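Local coordinates for beta-hexosaminidase Amuc_2018 (Akkermansia muciniphila, PDB 6JEB), which hydrolyses terminal non-reducing N-acetylhexosamine residues of beta-N-acetylhexosaminides, including N-glycans and chitobiose, as a zinc-containing member of glycoside hydrolase family 20, at residues Lys87-Trp92 / Leu378-Gly383; Lys374-Asp379 / Ile421-Trp426; Leu341-Ala346 / Gly390-Val395; Tyr4-Glu9 / Tyr118-Arg123. All blocks are in the same frame, centred on the assembly; numbering follows the deposited sequence. Where two conformers were deposited one is given.

Overall arrangement
From the N terminus, the segment 4-9, ahead of the first strand of the N-terminal domain, meets the end of helix 106-118 in interaction 4, closing a loop of about a hundred residues and joining the N-terminal domain to the catalytic one. The linker 87-92 starts interaction 1, whose far end, 378-383, lies almost three hundred residues on; this long loop crosses that of interaction 4. Interaction 3 pairs neighbouring barrel strands, and interaction 2 sets 374-379 against helix 417-426. Interaction 3 crosses both 1 and 2, whereas 2 begins where 1 ends, the two sharing Leu378 and Asp379. Helix 417-426 is common ground: Trp426 touches Pro8 and Pro88, while Gly425 packs on Val395.

Interaction 1: residues Lys87-Trp92 / Leu378-Gly383; sequences KPRYPW and LDPAFG
The guanidinium of Arg89 carries the Tyr90 hydroxyl over one face, OH standing 3.3 Å above the plane and offset toward the rim, and meets the carboxylate of Asp379 at its edge. The grip is end-on, with both terminal nitrogens on a single oxygen: Arg89 NH1 lies 2.9 Å from Asp379 OD1, with NH2 on the same oxygen. The two flat groups are turned 38° apart; NH2 comes from the syn side of OD1, NH1 from above the carboxylate plane. Arg89 reaches this far because its chain is extended from CG to NE, with CG anti to the backbone N (chi1 180°). Beside the salt bridge, CE2 of the Tyr90 ring packs 3.7 Å from Pro380 CG, and its OH touches the CB of Ala381. Asp379 opens a type I turn, and OD1 also takes the amide of Ala381 in an Asx turn, while OD2 receives the N-H of Gly383 at 2.9 Å. Three donors thus converge on OD1, and the turn is tied to the linker leading into the first strand of the catalytic barrel. An alanine at Asp379 would probably leave the Arg89 guanidinium without this charged mate and the amides of Ala381 and Gly383 without their acceptors. The linker is held in turn by helix 417-426, since the backbone of Arg89 is hydrogen-bonded to Trp426.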
loop_
_atom_site.group_PDB
_atom_site.type_symbol
_atom_site.label_atom_id
_atom_site.label_comp_id
_atom_site.label_asym_id
_atom_site.label_seq_id
_atom_site.Cartn_x
_atom_site.Cartn_y
_atom_site.Cartn_z
ATOM N N LYS A 87 17.650 -10.690 -5.792
ATOM C CA LYS A 87 16.509 -10.524 -6.678
ATOM C C LYS A 87 15.282 -10.782 -5.821
ATOM O O LYS A 87 15.327 -11.678 -4.965
ATOM C CB LYS A 87 16.580 -11.554 -7.823
ATOM C CG LYS A 87 15.498 -11.426 -8.892
ATOM C CD LYS A 87 15.572 -12.566 -9.908
ATOM C CE LYS A 87 14.508 -12.415 -10.984
ATOM N NZ LYS A 87 13.144 -12.161 -10.388
ATOM N N PRO A 88 14.193 -10.037 -5.997
ATOM C CA PRO A 88 13.041 -10.195 -5.100
ATOM C C PRO A 88 12.213 -11.439 -5.380
ATOM O O PRO A 88 11.996 -11.841 -6.527
ATOM C CB PRO A 88 12.202 -8.945 -5.386
ATOM C CG PRO A 88 12.561 -8.564 -6.787
ATOM C CD PRO A 88 14.042 -8.869 -6.883
ATOM N N ARG A 89 11.687 -12.000 -4.289
ATOM C CA ARG A 89 10.761 -13.122 -4.385
ATOM C C ARG A 89 9.484 -12.727 -5.118
ATOM O O ARG A 89 8.990 -13.481 -5.972
ATOM C CB ARG A 89 10.430 -13.637 -2.982
ATOM C CG ARG A 89 9.462 -14.809 -2.981
ATOM C CD ARG A 89 9.092 -15.262 -1.582
ATOM N NE ARG A 89 8.183 -16.407 -1.629
ATOM C CZ ARG A 89 7.485 -16.864 -0.590
ATOM N NH1 ARG A 89 7.571 -16.266 0.601
ATOM N NH2 ARG A 89 6.688 -17.914 -0.747
ATOM N N TYR A 90 8.935 -11.549 -4.798
ATOM C CA TYR A 90 7.691 -11.086 -5.384
ATOM C C TYR A 90 7.869 -9.736 -6.056
ATOM O O TYR A 90 8.601 -8.876 -5.550
ATOM C CB TYR A 90 6.600 -10.928 -4.330
ATOM C CG TYR A 90 6.065 -12.225 -3.804
ATOM C CD1 TYR A 90 5.242 -13.034 -4.590
ATOM C CD2 TYR A 90 6.378 -12.651 -2.520
ATOM C CE1 TYR A 90 4.742 -14.228 -4.101
ATOM C CE2 TYR A 90 5.890 -13.845 -2.023
ATOM C CZ TYR A 90 5.075 -14.629 -2.814
ATOM O OH TYR A 90 4.587 -15.811 -2.313
ATOM N N PRO A 91 7.181 -9.511 -7.177
ATOM C CA PRO A 91 7.328 -8.240 -7.897
ATOM C C PRO A 91 6.509 -7.100 -7.334
ATOM O O PRO A 91 6.765 -5.948 -7.704
ATOM C CB PRO A 91 6.848 -8.584 -9.313
ATOM C CG PRO A 91 5.887 -9.728 -9.102
ATOM C CD PRO A 91 6.462 -10.528 -7.966
ATOM N N TRP A 92 5.522 -7.370 -6.485
ATOM C CA TRP A 92 4.672 -6.336 -5.901
ATOM C C TRP A 92 4.968 -6.278 -4.408
ATOM O O TRP A 92 4.658 -7.220 -3.675
ATOM C CB TRP A 92 3.195 -6.655 -6.136
ATOM C CG TRP A 92 2.303 -5.537 -5.654
ATOM C CD1 TRP A 92 2.055 -5.176 -4.351
ATOM C CD2 TRP A 92 1.589 -4.604 -6.473
ATOM N NE1 TRP A 92 1.220 -4.079 -4.319
ATOM C CE2 TRP A 92 0.916 -3.711 -5.607
ATOM C CE3 TRP A 92 1.442 -4.446 -7.857
ATOM C CZ2 TRP A 92 0.108 -2.669 -6.082
ATOM C CZ3 TRP A 92 0.646 -3.413 -8.329
ATOM C CH2 TRP A 92 -0.015 -2.538 -7.442
ATOM N N LEU A 378 4.715 -13.804 8.493
ATOM C CA LEU A 378 3.996 -13.860 7.223
ATOM C C LEU A 378 4.845 -14.498 6.127
ATOM O O LEU A 378 5.938 -14.014 5.813
ATOM C CB LEU A 378 3.585 -12.459 6.791
ATOM C CG LEU A 378 2.916 -12.394 5.415
ATOM C CD1 LEU A 378 1.582 -13.143 5.428
ATOM C CD2 LEU A 378 2.727 -10.943 4.992
ATOM N N ASP A 379 4.327 -15.578 5.546
ATOM C CA ASP A 379 4.736 -16.069 4.235
ATOM C C ASP A 379 3.565 -15.756 3.318
ATOM O O ASP A 379 2.473 -16.313 3.520
ATOM C CB ASP A 379 4.973 -17.582 4.298
ATOM C CG ASP A 379 5.168 -18.223 2.922
ATOM O OD1 ASP A 379 5.314 -17.501 1.911
ATOM O OD2 ASP A 379 5.174 -19.477 2.852
ATOM N N PRO A 380 3.711 -14.853 2.336
ATOM C CA PRO A 380 2.553 -14.489 1.498
ATOM C C PRO A 380 1.880 -15.671 0.835
ATOM O O PRO A 380 0.673 -15.610 0.561
ATOM C CB PRO A 380 3.160 -13.526 0.469
ATOM C CG PRO A 380 4.315 -12.911 1.192
ATOM C CD PRO A 380 4.901 -14.050 1.995
ATOM N N ALA A 381 2.619 -16.755 0.587
ATOM C CA ALA A 381 2.071 -17.958 -0.025
ATOM C C ALA A 381 1.492 -18.931 0.989
ATOM O O ALA A 381 0.893 -19.932 0.584
ATOM C CB ALA A 381 3.148 -18.673 -0.845
ATOM N N PHE A 382 1.649 -18.661 2.285
ATOM C CA PHE A 382 1.122 -19.527 3.338
ATOM C C PHE A 382 1.540 -20.983 3.145
ATOM O O PHE A 382 0.756 -21.914 3.348
ATOM C CB PHE A 382 -0.393 -19.366 3.488
ATOM C CG PHE A 382 -0.784 -18.080 4.140
ATOM C CD1 PHE A 382 -0.834 -16.904 3.409
ATOM C CD2 PHE A 382 -1.069 -18.036 5.494
ATOM C CE1 PHE A 382 -1.171 -15.709 4.018
ATOM C CE2 PHE A 382 -1.413 -16.845 6.106
ATOM C CZ PHE A 382 -1.463 -15.678 5.367
ATOM N N GLY A 383 2.795 -21.173 2.739
ATOM C CA GLY A 383 3.363 -22.493 2.570
ATOM C C GLY A 383 2.900 -23.250 1.347
ATOM O O GLY A 383 3.286 -24.415 1.185
#

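Interaction 2: residues Lys374-Asp379 / Ile421-Trp426; sequences KCYDLD and IAEAGW
Tyr376 and Glu423 make the polar part of this contact, a very short hydrogen bond of 2.5 Å from the phenol OH of Tyr376 to OE2 of Glu423. The carboxylate comes to the edge of the ring, its carbon CD near the ring plane, yet its own plane is turned 75° from that of the ring. A bend of the Glu423 chain at chi2 (147°) sets CD at this edge. The other carboxylate oxygen, OE1, is held by Lys440 and by the backbone N of Glu9, and the lysine is likely to stabilise the negative charge. Phe437 stacks on the Tyr376 ring, and Arg432 makes a cation-pi contact with it. A phenylalanine in place of Tyr376 would keep the ring but would probably leave OE2 of the buried Glu423 without its phenol donor.

The apolar part lies beside it. In the conformer described, Cys375 SG sits 3.5 Å from Ile421 CD1. Leu378 is less intimate, its CD2 being 4.2 Å from the same Ile421 CD1 and 4.4 Å from CB of Ala424. Its carbonyl O approaches that CB and accepts a hydrogen bond from Arg432 NH1. Helix 417-426 and the turn after helix 372-376 pack on strand 392-399, where Leu378 and Ile421 both reach Val395, as in the outer layer of a TIM barrel.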
loop_
_atom_site.group_PDB
_atom_site.type_symbol
_atom_site.label_atom_id
_atom_site.label_comp_id
_atom_site.label_asym_id
_atom_site.label_seq_id
_atom_site.Cartn_x
_atom_site.Cartn_y
_atom_site.Cartn_z
ATOM N N LYS A 374 4.750 -11.286 15.051
ATOM C CA LYS A 374 3.627 -11.828 14.291
ATOM C C LYS A 374 3.729 -11.425 12.829
ATOM O O LYS A 374 3.561 -12.250 11.922
ATOM C CB LYS A 374 2.312 -11.315 14.886
ATOM C CG LYS A 374 1.085 -11.614 14.031
ATOM C CD LYS A 374 0.860 -13.110 13.904
ATOM C CE LYS A 374 -0.457 -13.403 13.216
ATOM N NZ LYS A 374 -0.804 -14.852 13.267
ATOM N N CYS A 375 4.001 -10.141 12.590
ATOM C CA CYS A 375 4.164 -9.652 11.232
ATOM C C CYS A 375 5.221 -10.458 10.479
ATOM O O CYS A 375 4.996 -10.879 9.336
ATOM C CB CYS A 375 4.536 -8.175 11.309
ATOM S SG CYS A 375 4.554 -7.335 9.760
ATOM N N TYR A 376 6.381 -10.679 11.108
ATOM C CA TYR A 376 7.461 -11.414 10.461
ATOM C C TYR A 376 7.083 -12.862 10.155
ATOM O O TYR A 376 7.697 -13.483 9.276
ATOM C CB TYR A 376 8.762 -11.335 11.284
ATOM C CG TYR A 376 9.920 -11.792 10.437
ATOM C CD1 TYR A 376 10.513 -10.921 9.535
ATOM C CD2 TYR A 376 10.359 -13.112 10.467
ATOM C CE1 TYR A 376 11.520 -11.337 8.697
ATOM C CE2 TYR A 376 11.372 -13.539 9.636
ATOM C CZ TYR A 376 11.954 -12.646 8.752
ATOM O OH TYR A 376 12.957 -13.069 7.913
ATOM N N ASP A 377 6.079 -13.411 10.841
ATOM C CA ASP A 377 5.675 -14.776 10.541
ATOM C C ASP A 377 4.988 -14.909 9.184
ATOM O O ASP A 377 4.726 -16.037 8.760
ATOM C CB ASP A 377 4.783 -15.320 11.659
ATOM C CG ASP A 377 4.753 -16.835 11.695
ATOM O OD1 ASP A 377 5.839 -17.458 11.700
ATOM O OD2 ASP A 377 3.645 -17.407 11.719
ATOM N N LEU A 378 4.715 -13.804 8.493
ATOM C CA LEU A 378 3.996 -13.860 7.223
ATOM C C LEU A 378 4.845 -14.498 6.127
ATOM O O LEU A 378 5.938 -14.014 5.813
ATOM C CB LEU A 378 3.585 -12.459 6.791
ATOM C CG LEU A 378 2.916 -12.394 5.415
ATOM C CD1 LEU A 378 1.582 -13.143 5.428
ATOM C CD2 LEU A 378 2.727 -10.943 4.992
ATOM N N ASP A 379 4.327 -15.578 5.546
ATOM C CA ASP A 379 4.736 -16.069 4.235
ATOM C C ASP A 379 3.565 -15.756 3.318
ATOM O O ASP A 379 2.473 -16.313 3.520
ATOM C CB ASP A 379 4.973 -17.582 4.298
ATOM C CG ASP A 379 5.168 -18.223 2.922
ATOM O OD1 ASP A 379 5.314 -17.501 1.911
ATOM O OD2 ASP A 379 5.174 -19.477 2.852
ATOM N N ILE A 421 7.440 -6.573 6.671
ATOM C CA ILE A 421 6.709 -6.722 5.415
ATOM C C ILE A 421 7.669 -6.684 4.231
ATOM O O ILE A 421 7.531 -7.463 3.279
ATOM C CB ILE A 421 5.613 -5.644 5.297
ATOM C CG1 ILE A 421 4.572 -5.795 6.420
ATOM C CG2 ILE A 421 4.947 -5.688 3.919
ATOM C CD1 ILE A 421 3.752 -7.067 6.334
ATOM N N ALA A 422 8.640 -5.761 4.259
ATOM C CA ALA A 422 9.611 -5.663 3.170
ATOM C C ALA A 422 10.357 -6.977 2.984
ATOM O O ALA A 422 10.563 -7.433 1.850
ATOM C CB ALA A 422 10.599 -4.522 3.443
ATOM N N GLU A 423 10.763 -7.601 4.090
ATOM C CA GLU A 423 11.483 -8.865 4.005
ATOM C C GLU A 423 10.562 -10.002 3.562
ATOM O O GLU A 423 10.978 -10.886 2.808
ATOM C CB GLU A 423 12.187 -9.160 5.338
ATOM C CG GLU A 423 13.009 -10.445 5.329
ATOM C CD GLU A 423 14.257 -10.382 6.204
ATOM O OE1 GLU A 423 15.021 -9.398 6.095
ATOM O OE2 GLU A 423 14.481 -11.323 7.000
ATOM N N ALA A 424 9.293 -9.974 3.984
ATOM C CA ALA A 424 8.343 -10.985 3.523
ATOM C C ALA A 424 8.109 -10.896 2.016
ATOM O O ALA A 424 7.916 -11.922 1.348
ATOM C CB ALA A 424 7.020 -10.842 4.279
ATOM N N GLY A 425 8.095 -9.678 1.463
ATOM C CA GLY A 425 7.875 -9.530 0.035
ATOM C C GLY A 425 9.097 -9.831 -0.804
ATOM O O GLY A 425 8.966 -10.297 -1.942
ATOM N N TRP A 426 10.291 -9.575 -0.269
ATOM C CA TRP A 426 11.542 -9.656 -1.015
ATOM C C TRP A 426 12.286 -10.973 -0.814
ATOM O O TRP A 426 12.778 -11.563 -1.781
ATOM C CB TRP A 426 12.464 -8.499 -0.597
ATOM C CG TRP A 426 13.781 -8.527 -1.322
ATOM C CD1 TRP A 426 14.841 -9.357 -1.077
ATOM C CD2 TRP A 426 14.161 -7.715 -2.438
ATOM N NE1 TRP A 426 15.850 -9.118 -1.977
ATOM C CE2 TRP A 426 15.459 -8.112 -2.823
ATOM C CE3 TRP A 426 13.533 -6.683 -3.147
ATOM C CZ2 TRP A 426 16.136 -7.526 -3.894
ATOM C CZ3 TRP A 426 14.209 -6.095 -4.207
ATOM C CH2 TRP A 426 15.499 -6.519 -4.570
#

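Interaction 3: residues Leu341-Ala346 / Gly390-Val395; sequences LNLIMA and GHIRGV
His391 and Asn342 run antiparallel alongside one another, the imidazole and amide planes 39° apart. The chi1 of His391 (62°) turns its ring toward the carbonyl of Leu341, which meets the ring edge with CD2 3.3 Å from Leu341 O. Its NE2 is bonded to Ile333 O and Thr336 OG1 of helix 329-339. Arg393 instead lays its aliphatic stem against the other strand, CD 3.8 Å from Asn342 CB, before its NH1 reaches Thr320. Leu343 and Ile392 share one sheet face, with Met345 and Val395 farther along it. The strands run parallel, as in the TIM barrel of this family, with Leu343 N bonded to His391 O, Arg393 N to Leu343 O at 2.7 Å, and Met345 N to Gly394 O. Leu343 pairs with Ile392 but Met345 with Val395, so the register shifts by one, the extra residue lying on the 392-395 side. Gly394 (phi 155°) has a backbone that would jam a CB against the preceding carbonyl O. Main-chain bonding thus joins the strands, while the polar tips of His391 and Arg393 tie segment 390-395 to helix 329-339 and strand 320-323.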
loop_
_atom_site.group_PDB
_atom_site.type_symbol
_atom_site.label_atom_id
_atom_site.label_comp_id
_atom_site.label_asym_id
_atom_site.label_seq_id
_atom_site.Cartn_x
_atom_site.Cartn_y
_atom_site.Cartn_z
ATOM N N LEU A 341 -7.953 -15.216 -11.173
ATOM C CA LEU A 341 -7.605 -13.884 -10.700
ATOM C C LEU A 341 -6.188 -13.884 -10.142
ATOM O O LEU A 341 -5.701 -14.896 -9.632
ATOM C CB LEU A 341 -8.568 -13.433 -9.599
ATOM C CG LEU A 341 -10.048 -13.466 -9.983
ATOM C CD1 LEU A 341 -10.951 -13.203 -8.783
ATOM C CD2 LEU A 341 -10.318 -12.450 -11.078
ATOM N N ASN A 342 -5.529 -12.736 -10.243
ATOM C CA ASN A 342 -4.254 -12.536 -9.572
ATOM C C ASN A 342 -4.500 -11.970 -8.181
ATOM O O ASN A 342 -5.518 -11.323 -7.923
ATOM C CB ASN A 342 -3.364 -11.619 -10.403
ATOM C CG ASN A 342 -3.046 -12.223 -11.764
ATOM O OD1 ASN A 342 -2.650 -13.383 -11.857
ATOM N ND2 ASN A 342 -3.252 -11.454 -12.823
ATOM N N LEU A 343 -3.561 -12.221 -7.274
ATOM C CA LEU A 343 -3.786 -11.950 -5.863
ATOM C C LEU A 343 -2.606 -11.195 -5.274
ATOM O O LEU A 343 -1.450 -11.556 -5.508
ATOM C CB LEU A 343 -4.002 -13.257 -5.095
ATOM C CG LEU A 343 -4.362 -13.106 -3.618
ATOM C CD1 LEU A 343 -5.676 -12.355 -3.489
ATOM C CD2 LEU A 343 -4.446 -14.465 -2.938
ATOM N N ILE A 344 -2.905 -10.151 -4.502
ATOM C CA ILE A 344 -1.921 -9.479 -3.663
ATOM C C ILE A 344 -2.318 -9.764 -2.221
ATOM O O ILE A 344 -3.492 -9.629 -1.860
ATOM C CB ILE A 344 -1.860 -7.968 -3.954
ATOM C CG1 ILE A 344 -1.298 -7.727 -5.363
ATOM C CG2 ILE A 344 -0.997 -7.252 -2.921
ATOM C CD1 ILE A 344 -1.487 -6.302 -5.870
ATOM N N MET A 345 -1.358 -10.184 -1.405
ATOM C CA MET A 345 -1.631 -10.571 -0.026
ATOM C C MET A 345 -1.549 -9.343 0.878
ATOM O O MET A 345 -0.479 -8.746 1.025
ATOM C CB MET A 345 -0.628 -11.639 0.415
ATOM C CG MET A 345 -0.823 -12.145 1.834
ATOM S SD MET A 345 -2.504 -12.727 2.153
ATOM C CE MET A 345 -2.652 -14.097 1.004
ATOM N N ALA A 346 -2.681 -8.977 1.490
ATOM C CA ALA A 346 -2.759 -7.865 2.432
ATOM C C ALA A 346 -3.475 -8.292 3.709
ATOM O O ALA A 346 -4.132 -7.477 4.359
ATOM C CB ALA A 346 -3.445 -6.653 1.799
ATOM N N GLY A 390 1.143 -19.533 -7.483
ATOM C CA GLY A 390 1.945 -18.726 -8.388
ATOM C C GLY A 390 1.261 -17.473 -8.886
ATOM O O GLY A 390 1.934 -16.600 -9.443
ATOM N N HIS A 391 -0.052 -17.372 -8.708
ATOM C CA HIS A 391 -0.805 -16.181 -9.067
ATOM C C HIS A 391 -0.721 -15.095 -8.001
ATOM O O HIS A 391 -1.312 -14.023 -8.181
ATOM C CB HIS A 391 -2.268 -16.555 -9.330
ATOM C CG HIS A 391 -2.963 -17.117 -8.130
ATOM N ND1 HIS A 391 -2.540 -18.268 -7.500
ATOM C CD2 HIS A 391 -4.044 -16.682 -7.440
ATOM C CE1 HIS A 391 -3.333 -18.519 -6.474
ATOM N NE2 HIS A 391 -4.250 -17.569 -6.412
ATOM N N ILE A 392 -0.009 -15.341 -6.906
ATOM C CA ILE A 392 0.235 -14.312 -5.899
ATOM C C ILE A 392 1.343 -13.400 -6.409
ATOM O O ILE A 392 2.454 -13.859 -6.704
ATOM C CB ILE A 392 0.605 -14.929 -4.544
ATOM C CG1 ILE A 392 -0.562 -15.753 -3.999
ATOM C CG2 ILE A 392 1.017 -13.838 -3.550
ATOM C CD1 ILE A 392 -0.213 -16.569 -2.762
ATOM N N ARG A 393 1.038 -12.107 -6.520
ATOM C CA ARG A 393 1.977 -11.129 -7.046
ATOM C C ARG A 393 2.855 -10.509 -5.971
ATOM O O ARG A 393 3.897 -9.931 -6.309
ATOM C CB ARG A 393 1.228 -10.006 -7.772
ATOM C CG ARG A 393 0.370 -10.487 -8.938
ATOM C CD ARG A 393 -0.409 -9.335 -9.553
ATOM N NE ARG A 393 0.467 -8.310 -10.117
ATOM C CZ ARG A 393 0.035 -7.183 -10.675
ATOM N NH1 ARG A 393 -1.267 -6.934 -10.746
ATOM N NH2 ARG A 393 0.902 -6.303 -11.165
ATOM N N GLY A 394 2.471 -10.600 -4.706
ATOM C CA GLY A 394 3.305 -10.050 -3.657
ATOM C C GLY A 394 2.490 -9.684 -2.424
ATOM O O GLY A 394 1.469 -10.303 -2.127
ATOM N N VAL A 395 2.982 -8.675 -1.717
ATOM C CA VAL A 395 2.512 -8.339 -0.380
ATOM C C VAL A 395 2.254 -6.843 -0.321
ATOM O O VAL A 395 2.849 -6.065 -1.070
ATOM C CB VAL A 395 3.550 -8.773 0.683
ATOM C CG1 VAL A 395 4.801 -7.890 0.623
ATOM C CG2 VAL A 395 2.941 -8.791 2.070
#

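Interaction 4: residues Tyr4-Glu9 / Tyr118-Arg123; sequences YSIIPE and YYKFNR
Ile7 and Tyr119 run alongside in the same direction, with Ile7 CB at the edge of the ring and CG2 3.8 Å from Tyr119 CD1. The carbonyl O of Ile7 approaches that same CD1 at 3.5 Å. CD2 of Tyr118 stands over the rim of one face of the Tyr119 ring. Next along, Pro8, reached through a cis peptide, sets CD 3.4 Å from Tyr119 O. Two waters bridge the segments. One donates to Ile7 O and to Tyr118 O and accepts from Lys120 NZ; the other joins NZ to Pro8 O, at 2.7 Å from that oxygen. Lys120 bends at its last torsion (chi4 77°), which places NZ between them, and Thr64 OG1 of helix 55-73 is a further partner. Lys120 is also the C-prime residue of a Schellman motif ending helix 106-118. Farther out, His444 receives or gives a bond at the Tyr119 hydroxyl. The N-terminal and catalytic domains thus meet here through apolar packing and water, with one buried ammonium reaching carbonyls of both through the two waters.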
loop_
_atom_site.group_PDB
_atom_site.type_symbol
_atom_site.label_atom_id
_atom_site.label_comp_id
_atom_site.label_asym_id
_atom_site.label_seq_id
_atom_site.Cartn_x
_atom_site.Cartn_y
_atom_site.Cartn_z
ATOM N N TYR A 4 26.464 -8.813 7.526
ATOM C CA TYR A 4 25.779 -7.599 7.113
ATOM C C TYR A 4 24.426 -7.507 7.811
ATOM O O TYR A 4 23.875 -8.501 8.294
ATOM C CB TYR A 4 25.536 -7.604 5.604
ATOM C CG TYR A 4 26.784 -7.673 4.752
ATOM C CD1 TYR A 4 27.950 -7.007 5.125
ATOM C CD2 TYR A 4 26.792 -8.395 3.563
ATOM C CE1 TYR A 4 29.083 -7.061 4.337
ATOM C CE2 TYR A 4 27.922 -8.456 2.770
ATOM C CZ TYR A 4 29.065 -7.789 3.161
ATOM O OH TYR A 4 30.193 -7.858 2.371
ATOM N N SER A 5 23.888 -6.290 7.848
ATOM C CA SER A 5 22.557 -6.065 8.391
ATOM C C SER A 5 21.661 -5.420 7.348
ATOM O O SER A 5 21.173 -4.302 7.538
ATOM C CB SER A 5 22.629 -5.204 9.651
ATOM O OG SER A 5 23.256 -5.936 10.685
ATOM N N ILE A 6 21.434 -6.123 6.246
ATOM C CA ILE A 6 20.632 -5.625 5.138
ATOM C C ILE A 6 19.213 -6.147 5.303
ATOM O O ILE A 6 19.001 -7.361 5.438
ATOM C CB ILE A 6 21.216 -6.087 3.792
ATOM C CG1 ILE A 6 22.656 -5.589 3.613
ATOM C CG2 ILE A 6 20.309 -5.648 2.639
ATOM C CD1 ILE A 6 23.457 -6.446 2.649
ATOM N N ILE A 7 18.245 -5.237 5.292
ATOM C CA ILE A 7 16.828 -5.579 5.251
ATOM C C ILE A 7 16.262 -4.978 3.973
ATOM O O ILE A 7 16.363 -3.766 3.764
ATOM C CB ILE A 7 16.046 -5.059 6.471
ATOM C CG1 ILE A 7 16.631 -5.626 7.767
ATOM C CG2 ILE A 7 14.558 -5.426 6.337
ATOM C CD1 ILE A 7 16.112 -4.933 9.033
ATOM N N PRO A 8 15.633 -5.768 3.096
ATOM C CA PRO A 8 15.394 -7.214 3.240
ATOM C C PRO A 8 16.641 -8.075 3.059
ATOM O O PRO A 8 17.586 -7.688 2.363
ATOM C CB PRO A 8 14.376 -7.522 2.137
ATOM C CG PRO A 8 14.410 -6.361 1.215
ATOM C CD PRO A 8 14.973 -5.188 1.913
ATOM N N GLU A 9 16.632 -9.238 3.693
ATOM C CA GLU A 9 17.753 -10.163 3.571
ATOM C C GLU A 9 17.988 -10.503 2.102
ATOM O O GLU A 9 17.044 -10.902 1.406
ATOM C CB GLU A 9 17.461 -11.450 4.344
ATOM C CG GLU A 9 18.638 -12.430 4.386
ATOM C CD GLU A 9 19.842 -11.880 5.143
ATOM O OE1 GLU A 9 19.681 -10.932 5.945
ATOM O OE2 GLU A 9 20.962 -12.396 4.932
ATOM N N TYR A 118 14.071 2.822 1.204
ATOM C CA TYR A 118 15.224 2.279 1.913
ATOM C C TYR A 118 15.095 0.775 2.110
ATOM O O TYR A 118 16.116 0.066 2.134
ATOM C CB TYR A 118 15.338 2.994 3.260
ATOM C CG TYR A 118 16.597 2.743 4.056
ATOM C CD1 TYR A 118 17.774 3.423 3.763
ATOM C CD2 TYR A 118 16.593 1.878 5.144
ATOM C CE1 TYR A 118 18.926 3.224 4.511
ATOM C CE2 TYR A 118 17.735 1.675 5.905
ATOM C CZ TYR A 118 18.902 2.340 5.575
ATOM O OH TYR A 118 20.038 2.148 6.326
ATOM N N TYR A 119 13.855 0.274 2.221
ATOM C CA TYR A 119 13.551 -1.142 2.408
ATOM C C TYR A 119 13.076 -1.833 1.124
ATOM O O TYR A 119 12.534 -2.944 1.190
ATOM C CB TYR A 119 12.545 -1.312 3.556
ATOM C CG TYR A 119 13.182 -0.908 4.863
ATOM C CD1 TYR A 119 14.131 -1.729 5.462
ATOM C CD2 TYR A 119 12.879 0.310 5.477
ATOM C CE1 TYR A 119 14.753 -1.368 6.633
ATOM C CE2 TYR A 119 13.507 0.685 6.660
ATOM C CZ TYR A 119 14.446 -0.161 7.232
ATOM O OH TYR A 119 15.088 0.202 8.390
ATOM N N LYS A 120 13.284 -1.207 -0.038
ATOM C CA LYS A 120 13.003 -1.794 -1.350
ATOM C C LYS A 120 11.516 -2.019 -1.621
ATOM O O LYS A 120 11.161 -2.858 -2.457
ATOM C CB LYS A 120 13.814 -3.070 -1.629
ATOM C CG LYS A 120 15.317 -2.877 -1.576
ATOM C CD LYS A 120 16.033 -4.145 -2.026
ATOM C CE LYS A 120 17.555 -4.011 -1.986
ATOM N NZ LYS A 120 18.092 -4.108 -0.595
ATOM N N PHE A 121 10.617 -1.280 -0.966
ATOM C CA PHE A 121 9.241 -1.264 -1.444
ATOM C C PHE A 121 9.213 -0.644 -2.835
ATOM O O PHE A 121 10.004 0.246 -3.147
ATOM C CB PHE A 121 8.353 -0.438 -0.509
ATOM C CG PHE A 121 7.972 -1.160 0.757
ATOM C CD1 PHE A 121 6.884 -2.022 0.769
ATOM C CD2 PHE A 121 8.700 -0.983 1.927
ATOM C CE1 PHE A 121 6.524 -2.700 1.923
ATOM C CE2 PHE A 121 8.352 -1.664 3.087
ATOM C CZ PHE A 121 7.258 -2.523 3.082
ATOM N N ASN A 122 8.295 -1.116 -3.686
ATOM C CA ASN A 122 8.209 -0.577 -5.039
ATOM C C ASN A 122 6.802 -0.141 -5.432
ATOM O O ASN A 122 6.594 0.246 -6.589
ATOM C CB ASN A 122 8.797 -1.544 -6.082
ATOM C CG ASN A 122 8.037 -2.853 -6.166
ATOM O OD1 ASN A 122 7.131 -3.106 -5.376
ATOM N ND2 ASN A 122 8.407 -3.691 -7.125
ATOM N N ARG A 123 5.847 -0.156 -4.503
ATOM C CA ARG A 123 4.483 0.273 -4.794
ATOM C C ARG A 123 3.982 1.154 -3.665
ATOM O O ARG A 123 4.045 0.757 -2.495
ATOM C CB ARG A 123 3.541 -0.927 -4.948
ATOM C CG ARG A 123 3.934 -1.905 -6.062
ATOM C CD ARG A 123 3.700 -1.306 -7.447
ATOM N NE ARG A 123 4.000 -2.260 -8.515
ATOM C CZ ARG A 123 5.191 -2.391 -9.096
ATOM N NH1 ARG A 123 6.210 -1.628 -8.721
ATOM N NH2 ARG A 123 5.362 -3.287 -10.060
HETATM O O HOH W 1 17.078 -2.443 1.422
HETATM O O HOH W 2 17.850 -6.820 -0.194
#